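Local structure of putative 4-amino-4-deoxychorismate lyase (Thermus thermophilus, 2ZGI) at residues V24-A30 / L79-V85; T184-V188 / A216-L222; H48-L52 / L122-T127; L113-V118 / L149-A153; P99-Y105 / L240-Y244. The protein probably acts as a pyridoxal-phosphate-dependent lyase of the class-IV aminotransferase family, perhaps cleaving 4-amino-4-deoxychorismate. All blocks are in the same frame, centred on the assembly; numbering follows the deposited sequence.

Interaction 1 (V24-A30 / L79-V85); sequences VFTTLRA and LRLRFTV
Two extended strands, 24-30 and 79-85, run antiparallel with axes 4.5 Å apart at 157°, forming a ladder from Ala-30/Leu-79 to Val-24/Val-85. Leu-79 opens it as a hydrogen-bonded pair with Ala-30 (Leu-79 N to Ala-30 O and Ala-30 N to Leu-79 O, both 2.9 Å), their CB atoms 4.0 Å apart and Ala-30 CB 4.2 Å from Leu-81 CD1. Arg-80 NH2 reaches Thr-27 CG2 at 3.4 Å. Leu-81 N donates to Leu-28 O (2.8 Å). Arg-82 (chi1 t) lays its guanidinium flat on Phe-25 (chi1 p), centres 4.1 Å apart, planes at 13°, while Arg-82 NE donates to Thr-84 OG1 (2.7 Å). Phe-83 (chi1 m) pairs with Thr-26, whose OG1, on the Leu-28 face, hydrogen-bonds Arg-44, a cofactor-binding residue; Phe-83 CD2 meets Leu-28 CD1 at 3.6 Å. Val-85 N closes on Val-24 O (2.8 Å). These are inner strands of a four-stranded antiparallel sheet: strand 89-96 flanks 78-86, and helices 38-51 and 59-72 cover the Leu-28, Leu-81 and Phe-83 face.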
# COMPACT_ATOMS: atom_id res chain seq x y z
N VAL D 24 9.55 14.33 22.66
CA VAL D 24 8.60 15.24 22.02
C VAL D 24 9.22 16.61 22.07
O VAL D 24 10.12 16.87 22.89
CB VAL D 24 7.17 15.18 22.68
CG1 VAL D 24 6.60 13.82 22.54
CG2 VAL D 24 7.24 15.53 24.18
N PHE D 25 8.77 17.50 21.19
CA PHE D 25 9.40 18.79 21.10
C PHE D 25 8.43 19.80 20.53
O PHE D 25 7.33 19.42 20.05
CB PHE D 25 10.71 18.70 20.26
CG PHE D 25 10.49 18.54 18.76
CD1 PHE D 25 10.54 19.65 17.92
CD2 PHE D 25 10.23 17.29 18.20
CE1 PHE D 25 10.34 19.53 16.54
CE2 PHE D 25 10.00 17.15 16.82
CZ PHE D 25 10.07 18.25 15.98
N THR D 26 8.80 21.07 20.60
CA THR D 26 8.09 22.10 19.89
C THR D 26 9.07 23.20 19.49
O THR D 26 10.10 23.39 20.14
CB THR D 26 6.90 22.65 20.72
OG1 THR D 26 6.03 23.39 19.85
CG2 THR D 26 7.39 23.58 21.88
N THR D 27 8.77 23.90 18.41
CA THR D 27 9.65 24.95 17.94
C THR D 27 8.86 26.25 17.79
O THR D 27 7.77 26.28 17.19
CB THR D 27 10.38 24.57 16.63
OG1 THR D 27 9.47 24.64 15.53
CG2 THR D 27 10.90 23.19 16.69
N LEU D 28 9.41 27.32 18.36
CA LEU D 28 8.73 28.61 18.45
C LEU D 28 9.53 29.67 17.75
O LEU D 28 10.75 29.52 17.55
CB LEU D 28 8.61 29.08 19.90
CG LEU D 28 7.97 28.21 20.97
CD1 LEU D 28 9.04 27.30 21.55
CD2 LEU D 28 7.33 29.11 22.06
N ARG D 29 8.85 30.76 17.40
CA ARG D 29 9.51 31.96 16.90
C ARG D 29 9.36 33.05 17.95
O ARG D 29 8.29 33.19 18.53
CB ARG D 29 8.90 32.41 15.57
CG ARG D 29 9.79 33.40 14.85
CD ARG D 29 9.32 33.67 13.44
NE ARG D 29 8.13 34.52 13.36
CZ ARG D 29 6.93 34.08 13.02
NH1 ARG D 29 6.75 32.79 12.75
NH2 ARG D 29 5.89 34.93 12.96
N ALA D 30 10.44 33.80 18.22
CA ALA D 30 10.36 35.00 19.07
C ALA D 30 10.61 36.19 18.19
O ALA D 30 11.52 36.15 17.35
CB ALA D 30 11.38 34.96 20.23
N LEU D 79 14.23 35.09 16.89
CA LEU D 79 14.88 33.89 17.38
C LEU D 79 14.03 32.71 16.99
O LEU D 79 12.82 32.82 16.88
CB LEU D 79 14.97 33.94 18.91
CG LEU D 79 15.94 34.98 19.47
CD1 LEU D 79 15.76 35.10 20.98
CD2 LEU D 79 17.37 34.59 19.14
N ARG D 80 14.69 31.58 16.77
CA ARG D 80 14.03 30.29 16.70
C ARG D 80 14.36 29.55 17.98
O ARG D 80 15.54 29.41 18.37
CB ARG D 80 14.51 29.48 15.48
CG ARG D 80 13.71 28.20 15.23
CD ARG D 80 14.63 27.14 14.62
NE ARG D 80 14.06 25.81 14.49
CZ ARG D 80 14.43 24.75 15.23
NH1 ARG D 80 15.36 24.87 16.18
NH2 ARG D 80 13.86 23.56 15.03
N LEU D 81 13.31 29.08 18.65
CA LEU D 81 13.48 28.41 19.91
C LEU D 81 13.02 26.99 19.76
O LEU D 81 12.14 26.68 18.95
CB LEU D 81 12.60 29.09 21.00
CG LEU D 81 12.71 30.60 21.17
CD1 LEU D 81 11.56 31.14 22.04
CD2 LEU D 81 14.03 30.85 21.87
N ARG D 82 13.60 26.12 20.57
CA ARG D 82 13.17 24.76 20.59
C ARG D 82 13.19 24.17 21.99
O ARG D 82 14.20 24.28 22.70
CB ARG D 82 14.10 23.98 19.69
CG ARG D 82 13.58 22.63 19.34
CD ARG D 82 14.77 21.80 19.00
NE ARG D 82 14.54 20.48 19.50
CZ ARG D 82 13.98 19.54 18.78
NH1 ARG D 82 13.67 19.81 17.53
NH2 ARG D 82 13.77 18.34 19.30
N PHE D 83 12.08 23.54 22.37
CA PHE D 83 11.92 22.93 23.68
C PHE D 83 11.69 21.45 23.46
O PHE D 83 10.79 21.08 22.72
CB PHE D 83 10.68 23.49 24.42
CG PHE D 83 10.78 24.95 24.83
CD1 PHE D 83 11.93 25.47 25.42
CD2 PHE D 83 9.66 25.77 24.72
CE1 PHE D 83 11.98 26.81 25.83
CE2 PHE D 83 9.71 27.12 25.14
CZ PHE D 83 10.87 27.63 25.68
N THR D 84 12.50 20.60 24.08
CA THR D 84 12.43 19.16 23.83
C THR D 84 12.32 18.44 25.18
O THR D 84 13.06 18.75 26.12
CB THR D 84 13.68 18.66 23.07
OG1 THR D 84 13.88 19.48 21.92
CG2 THR D 84 13.53 17.19 22.62
N VAL D 85 11.39 17.50 25.25
CA VAL D 85 11.19 16.63 26.40
C VAL D 85 11.52 15.15 26.11
O VAL D 85 10.99 14.54 25.16
CB VAL D 85 9.73 16.73 26.91
CG1 VAL D 85 9.50 15.77 28.05
CG2 VAL D 85 9.41 18.18 27.36

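Interaction 2 (T184-V188 / A216-L222); sequences TREKV and AGSGVGL. With PLP (pyridoxal-5'-phosphate), chain P.
Residues 184-188, near the N-terminus of helix 183-194, pack against the end of strand 212-217 and the loop that follows, with Thr-184 CA 5.2 Å from Gly-217 CA and Arg-185 CA 5.5 Å from Ala-216 CA. Thr-184 (chi1 m) points toward the loop: CG2 rests on Ala-216 CB at 3.9 Å, and OG1 donates to PLP O1P at 2.9 Å beside Thr-184 N at 3.0 Å. A beta-branched hydroxyl residue can pack and bind at once. Ser-218 (chi1 m) grips PLP O2P through OG at 2.7 Å and N at 2.9 Å. Arg-185 (chi1 t) sends its guanidinium out of the contact, NH1 hydrogen-bonded to Pro-165 O; backbone Arg-185 N gives to a water (2.9 Å) that donates to PLP O1P (2.5 Å) and weakly to Ala-216 O (3.4 Å). Val-188 (chi1 t) touches Leu-222 (chi1 t, chi2 p), CG1 to CD2 3.9 Å, an apolar floor extended by helix 233-239. Val-220 and Gly-221 face Gly-217 in a classic beta bulge; at Gly-221, phi 77° and psi -124° would jam a CB against the preceding carbonyl. With Ile-183 N and Arg-44, this helix N-terminus and glycine-rich loop make the phosphate-binding cup of a fold-type IV PLP enzyme.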
# COMPACT_ATOMS: atom_id res chain seq x y z
N THR D 184 0.09 27.02 14.33
CA THR D 184 -0.06 28.09 13.35
C THR D 184 -1.35 27.91 12.57
O THR D 184 -2.11 28.86 12.42
CB THR D 184 1.15 28.22 12.40
OG1 THR D 184 2.35 28.29 13.18
CG2 THR D 184 1.05 29.47 11.58
N ARG D 185 -1.61 26.69 12.11
CA ARG D 185 -2.82 26.42 11.34
C ARG D 185 -4.10 26.85 12.09
O ARG D 185 -4.95 27.57 11.54
CB ARG D 185 -2.90 24.94 10.99
CG ARG D 185 -4.02 24.68 10.01
CD ARG D 185 -3.75 23.45 9.16
NE ARG D 185 -3.61 22.24 9.97
CZ ARG D 185 -3.45 21.04 9.44
NH1 ARG D 185 -3.41 20.89 8.11
NH2 ARG D 185 -3.34 19.98 10.24
N GLU D 186 -4.20 26.43 13.34
CA GLU D 186 -5.32 26.85 14.20
C GLU D 186 -5.47 28.37 14.32
O GLU D 186 -6.57 28.91 14.29
CB GLU D 186 -5.22 26.17 15.57
CG GLU D 186 -5.41 24.64 15.48
CD GLU D 186 -6.75 24.23 14.86
OE1 GLU D 186 -7.78 24.93 15.10
OE2 GLU D 186 -6.76 23.21 14.13
N LYS D 187 -4.34 29.06 14.43
CA LYS D 187 -4.34 30.51 14.45
C LYS D 187 -4.80 31.05 13.10
O LYS D 187 -5.57 32.00 13.05
CB LYS D 187 -2.96 31.06 14.81
CG LYS D 187 -2.42 30.64 16.18
CD LYS D 187 -3.45 30.73 17.31
CE LYS D 187 -2.74 30.73 18.66
NZ LYS D 187 -3.50 31.43 19.69
N VAL D 188 -4.33 30.44 12.01
CA VAL D 188 -4.74 30.89 10.67
C VAL D 188 -6.26 30.72 10.49
O VAL D 188 -6.94 31.63 10.00
CB VAL D 188 -3.92 30.25 9.54
CG1 VAL D 188 -4.54 30.57 8.19
CG2 VAL D 188 -2.47 30.76 9.56
N ALA D 216 1.34 26.42 6.73
CA ALA D 216 1.42 27.14 7.99
C ALA D 216 2.43 26.45 8.90
O ALA D 216 2.46 25.24 8.96
CB ALA D 216 0.07 27.17 8.65
N GLY D 217 3.26 27.22 9.61
CA GLY D 217 4.15 26.67 10.62
C GLY D 217 4.83 27.77 11.45
O GLY D 217 4.87 28.93 11.04
N SER D 218 5.35 27.39 12.60
CA SER D 218 5.98 28.35 13.52
C SER D 218 7.20 29.03 12.95
O SER D 218 7.50 30.17 13.32
CB SER D 218 6.36 27.66 14.82
OG SER D 218 5.17 27.35 15.52
N GLY D 219 7.88 28.35 12.03
CA GLY D 219 9.06 28.85 11.36
C GLY D 219 8.86 29.63 10.07
O GLY D 219 9.83 30.22 9.55
N VAL D 220 7.65 29.63 9.51
CA VAL D 220 7.40 30.34 8.26
C VAL D 220 6.24 31.32 8.30
O VAL D 220 6.11 32.15 7.40
CB VAL D 220 7.16 29.34 7.04
CG1 VAL D 220 8.44 28.67 6.64
CG2 VAL D 220 6.12 28.32 7.37
N GLY D 221 5.36 31.22 9.29
CA GLY D 221 4.09 31.92 9.23
C GLY D 221 3.09 31.23 8.32
O GLY D 221 2.79 30.04 8.50
N LEU D 222 2.58 31.96 7.33
CA LEU D 222 1.65 31.39 6.35
C LEU D 222 2.18 31.67 4.96
O LEU D 222 2.31 32.84 4.54
CB LEU D 222 0.24 31.98 6.51
CG LEU D 222 -0.85 31.51 5.54
CD1 LEU D 222 -1.12 29.99 5.62
CD2 LEU D 222 -2.12 32.32 5.75
N1 PLP P . 3.93 19.49 10.42
C2 PLP P . 4.90 18.83 11.07
C2A PLP P . 5.21 17.41 10.67
C3 PLP P . 5.61 19.46 12.10
O3 PLP P . 6.59 18.74 12.73
C4 PLP P . 5.28 20.77 12.45
C4A PLP P . 5.96 21.51 13.58
C5 PLP P . 4.25 21.42 11.78
C6 PLP P . 3.59 20.73 10.76
C5A PLP P . 3.85 22.85 12.08
O4P PLP P . 3.30 23.06 13.38
P PLP P . 3.27 24.48 14.11
O1P PLP P . 2.40 25.40 13.29
O2P PLP P . 4.68 25.04 14.17
O3P PLP P . 2.73 24.05 15.43
O HOH W 1 0.54 24.72 11.77

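Interaction 3 (H48-L52 / L122-T127); sequences HALAL and LARYKT. With PLP (pyridoxal-5'-phosphate), chain P; SO4 (sulfate ion), chain O.
His-48, Tyr-125 and Leu-52 carry this contact between the C-terminus of helix 38-51 and segment 122-127, whose Leu-122 to Tyr-125 is a type I beta turn closed by Tyr-125 N to Leu-122 O (3.0 Å). His-48 CA and Tyr-125 CA lie 5.7 Å apart. The imidazole of His-48 (chi1 m) offers a face to the edge of the Tyr-125 ring in a T-shaped stack, centroids 5.3 Å apart, planes at 83°; Tyr-125 CA sits over that face, 3.9 Å from its centroid, as a CH-pi contact. A flat ring suits this place, taking the tyrosine on its face while His-48 NE2 at its edge donates to sulfate O4 at 2.7 Å, probably from the crystallisation liquor. Tyr-125 points toward the helix, and Ala-51, small enough to admit the ring, brings CB to Tyr-125 CE1 at 3.5 Å. Leu-52, just past the helix (chi1 m, chi2 t), reaches Thr-127 CG2 with CD1 at 3.5 Å and Leu-122 CD2 with CD2 at 4.0 Å. Lys-126 leads its side chain away to the cofactor, where NZ is modelled bonded to PLP C4A at 1.8 Å, long for an imine but consistent with the internal aldimine of this family. Strand 24-31 runs alongside, with Val-24 against the helix and Phe-25 hydrogen-bonded through its backbone to Lys-126, while Leu-135 of the second subunit packs on Leu-52 and Leu-122.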
# COMPACT_ATOMS: atom_id res chain seq x y z
N HIS D 48 1.57 16.32 24.37
CA HIS D 48 2.33 15.34 23.63
C HIS D 48 3.19 14.44 24.54
O HIS D 48 3.17 13.21 24.40
CB HIS D 48 3.14 16.07 22.55
CG HIS D 48 2.28 16.59 21.44
ND1 HIS D 48 2.79 17.15 20.29
CD2 HIS D 48 0.94 16.61 21.30
CE1 HIS D 48 1.79 17.50 19.49
NE2 HIS D 48 0.65 17.19 20.09
N ALA D 49 3.88 15.05 25.50
CA ALA D 49 4.63 14.28 26.51
C ALA D 49 3.74 13.31 27.28
O ALA D 49 4.04 12.13 27.40
CB ALA D 49 5.39 15.25 27.48
N LEU D 50 2.61 13.80 27.79
CA LEU D 50 1.75 12.91 28.57
C LEU D 50 1.19 11.74 27.72
O LEU D 50 1.08 10.60 28.21
CB LEU D 50 0.66 13.67 29.36
CG LEU D 50 0.93 15.01 30.12
CD1 LEU D 50 -0.03 15.28 31.29
CD2 LEU D 50 2.42 15.30 30.57
N ALA D 51 0.88 12.00 26.44
CA ALA D 51 0.31 10.98 25.56
C ALA D 51 1.29 9.82 25.32
O ALA D 51 0.90 8.68 25.10
CB ALA D 51 -0.14 11.60 24.22
N LEU D 52 2.58 10.13 25.41
CA LEU D 52 3.61 9.21 25.01
C LEU D 52 4.37 8.67 26.23
O LEU D 52 5.46 8.11 26.10
CB LEU D 52 4.53 9.92 24.01
CG LEU D 52 3.79 10.21 22.69
CD1 LEU D 52 4.70 10.80 21.67
CD2 LEU D 52 3.14 8.95 22.13
N LEU D 122 1.70 8.01 15.76
CA LEU D 122 2.46 9.17 16.20
C LEU D 122 2.25 10.43 15.38
O LEU D 122 2.85 11.48 15.67
CB LEU D 122 3.95 8.84 16.28
CG LEU D 122 4.40 7.58 17.04
CD1 LEU D 122 5.92 7.44 16.96
CD2 LEU D 122 3.91 7.52 18.50
N ALA D 123 1.41 10.33 14.34
CA ALA D 123 1.20 11.43 13.40
C ALA D 123 0.68 12.70 14.08
O ALA D 123 0.94 13.82 13.63
CB ALA D 123 0.20 11.00 12.32
N ARG D 124 -0.05 12.50 15.16
CA ARG D 124 -0.69 13.61 15.83
C ARG D 124 0.26 14.29 16.81
O ARG D 124 -0.04 15.38 17.29
CB ARG D 124 -1.96 13.15 16.54
CG ARG D 124 -1.75 11.91 17.41
CD ARG D 124 -3.08 11.36 17.99
NE ARG D 124 -3.78 12.40 18.73
CZ ARG D 124 -4.90 12.24 19.44
NH1 ARG D 124 -5.49 11.05 19.52
NH2 ARG D 124 -5.42 13.28 20.07
N TYR D 125 1.39 13.62 17.10
CA TYR D 125 2.39 14.13 18.05
C TYR D 125 3.66 14.62 17.35
O TYR D 125 4.06 14.11 16.28
CB TYR D 125 2.71 13.06 19.09
CG TYR D 125 1.46 12.46 19.68
CD1 TYR D 125 0.57 13.26 20.42
CD2 TYR D 125 1.12 11.13 19.45
CE1 TYR D 125 -0.62 12.74 20.95
CE2 TYR D 125 -0.06 10.59 19.98
CZ TYR D 125 -0.93 11.41 20.73
OH TYR D 125 -2.09 10.90 21.24
N LYS D 126 4.30 15.61 17.98
CA LYS D 126 5.55 16.18 17.48
C LYS D 126 6.69 15.46 18.20
O LYS D 126 7.09 15.87 19.32
CB LYS D 126 5.54 17.68 17.75
CG LYS D 126 6.28 18.50 16.69
CD LYS D 126 5.93 19.95 16.80
CE LYS D 126 7.02 20.81 16.22
NZ LYS D 126 7.00 20.65 14.73
N THR D 127 7.16 14.36 17.60
CA THR D 127 8.10 13.45 18.25
C THR D 127 9.47 13.40 17.56
O THR D 127 9.61 13.82 16.42
CB THR D 127 7.56 11.98 18.34
OG1 THR D 127 7.73 11.30 17.08
CG2 THR D 127 6.08 11.97 18.69
N1 PLP P . 3.93 19.49 10.42
C2 PLP P . 4.90 18.83 11.07
C2A PLP P . 5.21 17.41 10.67
C3 PLP P . 5.61 19.46 12.10
O3 PLP P . 6.59 18.74 12.73
C4 PLP P . 5.28 20.77 12.45
C4A PLP P . 5.96 21.51 13.58
C5 PLP P . 4.25 21.42 11.78
C6 PLP P . 3.59 20.73 10.76
C5A PLP P . 3.85 22.85 12.08
O4P PLP P . 3.30 23.06 13.38
P PLP P . 3.27 24.48 14.11
O1P PLP P . 2.40 25.40 13.29
O2P PLP P . 4.68 25.04 14.17
O3P PLP P . 2.73 24.05 15.43
S SO4 O . -2.48 18.60 19.96
O1 SO4 O . -3.30 17.43 19.64
O2 SO4 O . -3.22 19.84 19.84
O3 SO4 O . -1.96 18.50 21.34
O4 SO4 O . -1.39 18.64 18.98

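Interaction 4 (L113-V118 / L149-A153); sequences LTGYRV and LLLDA
A beta-alpha-beta unit, strand 111-117, helix 131-142 and strand 147-151, brings these segments in as parallel neighbours. Leu-113 pairs with Leu-149 (CA-CA 4.7 Å) and Arg-117 with Leu-151 (4.6 Å); the register slips by two at a beta bulge near Gly-115. Leu-149 O accepts twice, from Thr-114 N at 2.9 Å and Thr-114 OG1 at 2.8 Å. That OG1 (chi1 p) accepts from Tyr-116 N at 3.1 Å, an ST turn, a role a threonine hydroxyl fits well. Leu-151 N donates to Tyr-116 O (2.9 Å) and Leu-151 O receives Val-118 N (3.0 Å). Leucine side chains pack across the strands: Leu-113 CD1 meets Leu-151 CD2 at 3.7 Å, and Leu-150 CD2 meets Tyr-116 CB at 4.0 Å. Asp-152 OD1 accepts from Phe-154 N and His-156 N; Arg-117 NH2 forms a salt bridge to Asp-121 of the second subunit, and Arg-117 O accepts from that subunit's His-119 NE2. A water joins the ends, receiving from Arg-117 NH1 at 3.3 Å and donating to Asp-152 O at 2.6 Å.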
# COMPACT_ATOMS: atom_id res chain seq x y z
N LEU D 113 4.44 16.39 -3.66
CA LEU D 113 3.76 15.29 -2.98
C LEU D 113 4.68 14.07 -2.98
O LEU D 113 5.14 13.63 -4.05
CB LEU D 113 2.43 14.96 -3.67
CG LEU D 113 1.70 13.70 -3.22
CD1 LEU D 113 1.32 13.82 -1.76
CD2 LEU D 113 0.47 13.44 -4.11
N THR D 114 4.97 13.51 -1.81
CA THR D 114 5.85 12.34 -1.76
C THR D 114 5.04 11.08 -1.49
O THR D 114 3.85 11.17 -1.21
CB THR D 114 6.98 12.50 -0.71
OG1 THR D 114 6.48 12.19 0.61
CG2 THR D 114 7.57 13.93 -0.74
N GLY D 115 5.68 9.93 -1.55
CA GLY D 115 5.06 8.66 -1.13
C GLY D 115 5.32 8.30 0.33
O GLY D 115 4.86 7.25 0.80
N TYR D 116 6.06 9.14 1.06
CA TYR D 116 6.29 8.89 2.48
C TYR D 116 5.03 9.03 3.30
O TYR D 116 4.22 9.93 3.07
CB TYR D 116 7.40 9.79 3.04
CG TYR D 116 8.73 9.45 2.43
CD1 TYR D 116 9.39 8.26 2.78
CD2 TYR D 116 9.31 10.27 1.46
CE1 TYR D 116 10.61 7.92 2.21
CE2 TYR D 116 10.55 9.94 0.87
CZ TYR D 116 11.18 8.75 1.25
OH TYR D 116 12.38 8.40 0.68
N ARG D 117 4.88 8.14 4.28
CA ARG D 117 3.73 8.15 5.19
C ARG D 117 4.14 8.65 6.59
O ARG D 117 5.29 8.43 7.02
CB ARG D 117 3.16 6.73 5.35
CG ARG D 117 2.12 6.33 4.27
CD ARG D 117 2.69 6.26 2.88
NE ARG D 117 3.75 5.27 2.76
CZ ARG D 117 3.56 3.97 2.49
NH1 ARG D 117 2.35 3.48 2.36
NH2 ARG D 117 4.60 3.15 2.42
N VAL D 118 3.20 9.32 7.27
CA VAL D 118 3.26 9.49 8.73
C VAL D 118 3.07 8.13 9.45
O VAL D 118 2.62 7.12 8.84
CB VAL D 118 2.22 10.54 9.22
CG1 VAL D 118 2.46 11.86 8.51
CG2 VAL D 118 0.77 10.06 8.95
N LEU D 149 5.17 16.81 0.97
CA LEU D 149 3.94 16.33 1.61
C LEU D 149 3.92 14.83 1.84
O LEU D 149 4.46 14.05 1.02
CB LEU D 149 2.70 16.78 0.80
CG LEU D 149 2.66 18.29 0.49
CD1 LEU D 149 1.47 18.68 -0.40
CD2 LEU D 149 2.67 19.16 1.72
N LEU D 150 3.30 14.43 2.96
CA LEU D 150 3.22 13.04 3.41
C LEU D 150 1.76 12.53 3.44
O LEU D 150 0.82 13.31 3.54
CB LEU D 150 3.85 12.86 4.81
CG LEU D 150 5.37 13.14 4.91
CD1 LEU D 150 5.58 14.61 5.26
CD2 LEU D 150 6.06 12.21 5.89
N LEU D 151 1.61 11.21 3.34
CA LEU D 151 0.32 10.52 3.26
C LEU D 151 0.00 9.79 4.56
O LEU D 151 0.91 9.53 5.37
CB LEU D 151 0.40 9.45 2.17
CG LEU D 151 0.88 9.96 0.81
CD1 LEU D 151 1.03 8.80 -0.15
CD2 LEU D 151 -0.07 11.03 0.30
N ASP D 152 -1.28 9.46 4.74
CA ASP D 152 -1.66 8.48 5.76
C ASP D 152 -1.73 7.09 5.10
O ASP D 152 -1.36 6.92 3.91
CB ASP D 152 -2.96 8.87 6.51
CG ASP D 152 -4.21 8.80 5.65
OD1 ASP D 152 -4.16 8.31 4.50
OD2 ASP D 152 -5.26 9.25 6.16
N ALA D 153 -2.14 6.10 5.88
CA ALA D 153 -2.20 4.71 5.40
C ALA D 153 -3.11 4.57 4.20
O ALA D 153 -2.89 3.70 3.35
CB ALA D 153 -2.67 3.78 6.53
O HOH W 2 -0.47 5.13 2.24

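Interaction 5 (P99-Y105 / L240-Y244); sequences PLPLSLY and LPACY
Leu-240 CD1 sits squarely over the face of the Tyr-105 ring, 3.4 Å from its centroid and 15° off the normal, a CH-pi contact at the apolar centre. Leu-240 adopts chi1 t and chi2 p to bring its branched end inward, and Tyr-105 (chi1 m) points toward it from the first turn of helix 103-107. On one flank Leu-102 CD1 touches Leu-240 CD2 and Tyr-244 CE2, each at 3.8 Å; on another Pro-241 CD lies 3.9 Å from Tyr-105 CZ, its rigid ring offering a smooth apolar surface. Further along, Pro-99 CB packs over the face of Tyr-244, 4.1 Å from the ring centroid, and Pro-99 CD meets Cys-243 CB at 4.1 Å. Neither segment pairs as a strand: 99-101 is an extended, proline-rich approach to the short helix, and 240-244 is an irregular tail leaving helix 233-239, bent by an inverse gamma turn centred on Ala-242. The contact ties the C-terminal end of the chain to the connection after strand 89-96, and Cys-243 secures the tail to strand 78-86 through its disulfide with Cys-78. At the polar edge, tyrosine serves both as packing ring and as donor: Tyr-244 (chi1 m) extends OH to Leu-100 O, a hydrogen bond of 2.7 Å, while Tyr-105 OH is hydrogen-bonded to Val-220 O.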
# COMPACT_ATOMS: atom_id res chain seq x y z
N PRO D 99 14.66 35.01 8.11
CA PRO D 99 13.45 34.90 7.31
C PRO D 99 13.73 34.40 5.90
O PRO D 99 14.83 34.55 5.37
CB PRO D 99 12.97 36.36 7.20
CG PRO D 99 14.21 37.19 7.42
CD PRO D 99 14.91 36.42 8.49
N LEU D 100 12.68 33.87 5.29
CA LEU D 100 12.67 33.58 3.89
C LEU D 100 12.61 34.91 3.16
O LEU D 100 12.17 35.92 3.74
CB LEU D 100 11.42 32.75 3.54
CG LEU D 100 11.39 31.29 4.02
CD1 LEU D 100 9.96 30.74 3.81
CD2 LEU D 100 12.47 30.45 3.27
N PRO D 101 13.03 34.92 1.88
CA PRO D 101 12.80 36.14 1.09
C PRO D 101 11.33 36.54 1.07
O PRO D 101 10.43 35.69 0.89
CB PRO D 101 13.28 35.74 -0.33
CG PRO D 101 14.26 34.68 -0.10
CD PRO D 101 13.71 33.88 1.08
N LEU D 102 11.11 37.84 1.26
CA LEU D 102 9.79 38.44 1.23
C LEU D 102 9.00 38.08 -0.04
O LEU D 102 7.78 37.89 0.03
CB LEU D 102 9.90 39.96 1.38
CG LEU D 102 8.61 40.74 1.63
CD1 LEU D 102 7.83 40.17 2.83
CD2 LEU D 102 8.93 42.22 1.80
N SER D 103 9.68 37.98 -1.18
CA SER D 103 9.02 37.66 -2.45
C SER D 103 8.30 36.32 -2.41
O SER D 103 7.29 36.14 -3.08
CB SER D 103 10.00 37.69 -3.62
OG SER D 103 10.89 36.59 -3.55
N LEU D 104 8.80 35.37 -1.62
CA LEU D 104 8.16 34.06 -1.48
C LEU D 104 6.73 34.12 -0.99
O LEU D 104 5.91 33.25 -1.32
CB LEU D 104 8.97 33.16 -0.55
CG LEU D 104 10.24 32.52 -1.11
CD1 LEU D 104 10.57 31.23 -0.36
CD2 LEU D 104 10.13 32.26 -2.61
N TYR D 105 6.44 35.12 -0.17
CA TYR D 105 5.09 35.29 0.38
C TYR D 105 4.15 35.91 -0.65
O TYR D 105 2.94 35.79 -0.52
CB TYR D 105 5.13 36.10 1.68
CG TYR D 105 5.85 35.36 2.79
CD1 TYR D 105 5.13 34.55 3.66
CD2 TYR D 105 7.23 35.44 2.94
CE1 TYR D 105 5.77 33.83 4.67
CE2 TYR D 105 7.89 34.72 3.95
CZ TYR D 105 7.13 33.91 4.82
OH TYR D 105 7.73 33.18 5.85
N LEU D 240 2.98 36.89 8.50
CA LEU D 240 4.32 37.11 7.97
C LEU D 240 5.29 37.42 9.10
O LEU D 240 5.06 38.33 9.88
CB LEU D 240 4.32 38.24 6.94
CG LEU D 240 5.64 38.69 6.31
CD1 LEU D 240 6.02 37.74 5.16
CD2 LEU D 240 5.51 40.14 5.81
N PRO D 241 6.40 36.65 9.19
CA PRO D 241 7.35 36.85 10.29
C PRO D 241 7.86 38.29 10.31
O PRO D 241 8.25 38.82 9.26
CB PRO D 241 8.48 35.88 9.95
CG PRO D 241 7.80 34.79 9.21
CD PRO D 241 6.80 35.51 8.35
N ALA D 242 7.85 38.91 11.48
CA ALA D 242 8.34 40.28 11.62
C ALA D 242 9.87 40.34 11.79
O ALA D 242 10.38 40.87 12.77
CB ALA D 242 7.62 40.98 12.79
N CYS D 243 10.60 39.83 10.80
CA CYS D 243 12.02 39.52 10.99
C CYS D 243 12.99 40.03 9.92
O CYS D 243 14.11 39.55 9.84
CB CYS D 243 12.17 38.00 11.15
SG CYS D 243 11.17 37.35 12.50
N TYR D 244 12.57 40.99 9.09
CA TYR D 244 13.47 41.59 8.08
C TYR D 244 14.30 42.75 8.65
O TYR D 244 13.86 43.41 9.58
CB TYR D 244 12.66 42.03 6.84
CG TYR D 244 11.96 40.85 6.17
CD1 TYR D 244 12.66 40.00 5.29
CD2 TYR D 244 10.62 40.57 6.43
CE1 TYR D 244 12.04 38.91 4.68
CE2 TYR D 244 9.99 39.48 5.83
CZ TYR D 244 10.71 38.66 4.95
OH TYR D 244 10.08 37.57 4.37

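The cofactor lies between interactions 2 and 3, whose centres are about 19 Å apart: one holds the phosphate, the other supplies the lysine bonded to the cofactor's C4A. Interaction 1, in the antiparallel sheet, touches both, with centres about 14 and 15 Å away, and the segments of 1 and 3 alternate along the chain. Interaction 4 lies in the separate sheet of strands 111-117 and 147-151; it touches interaction 3 through Val-118 and Ala-123, and both meet the second subunit. Interaction 5 joins segments 135 residues apart, with interactions 2 and 4 between them. It touches interactions 1 and 2, so the C-terminal tail packs beside the phosphate-binding loop, about 30 Å from interaction 3, centre to centre.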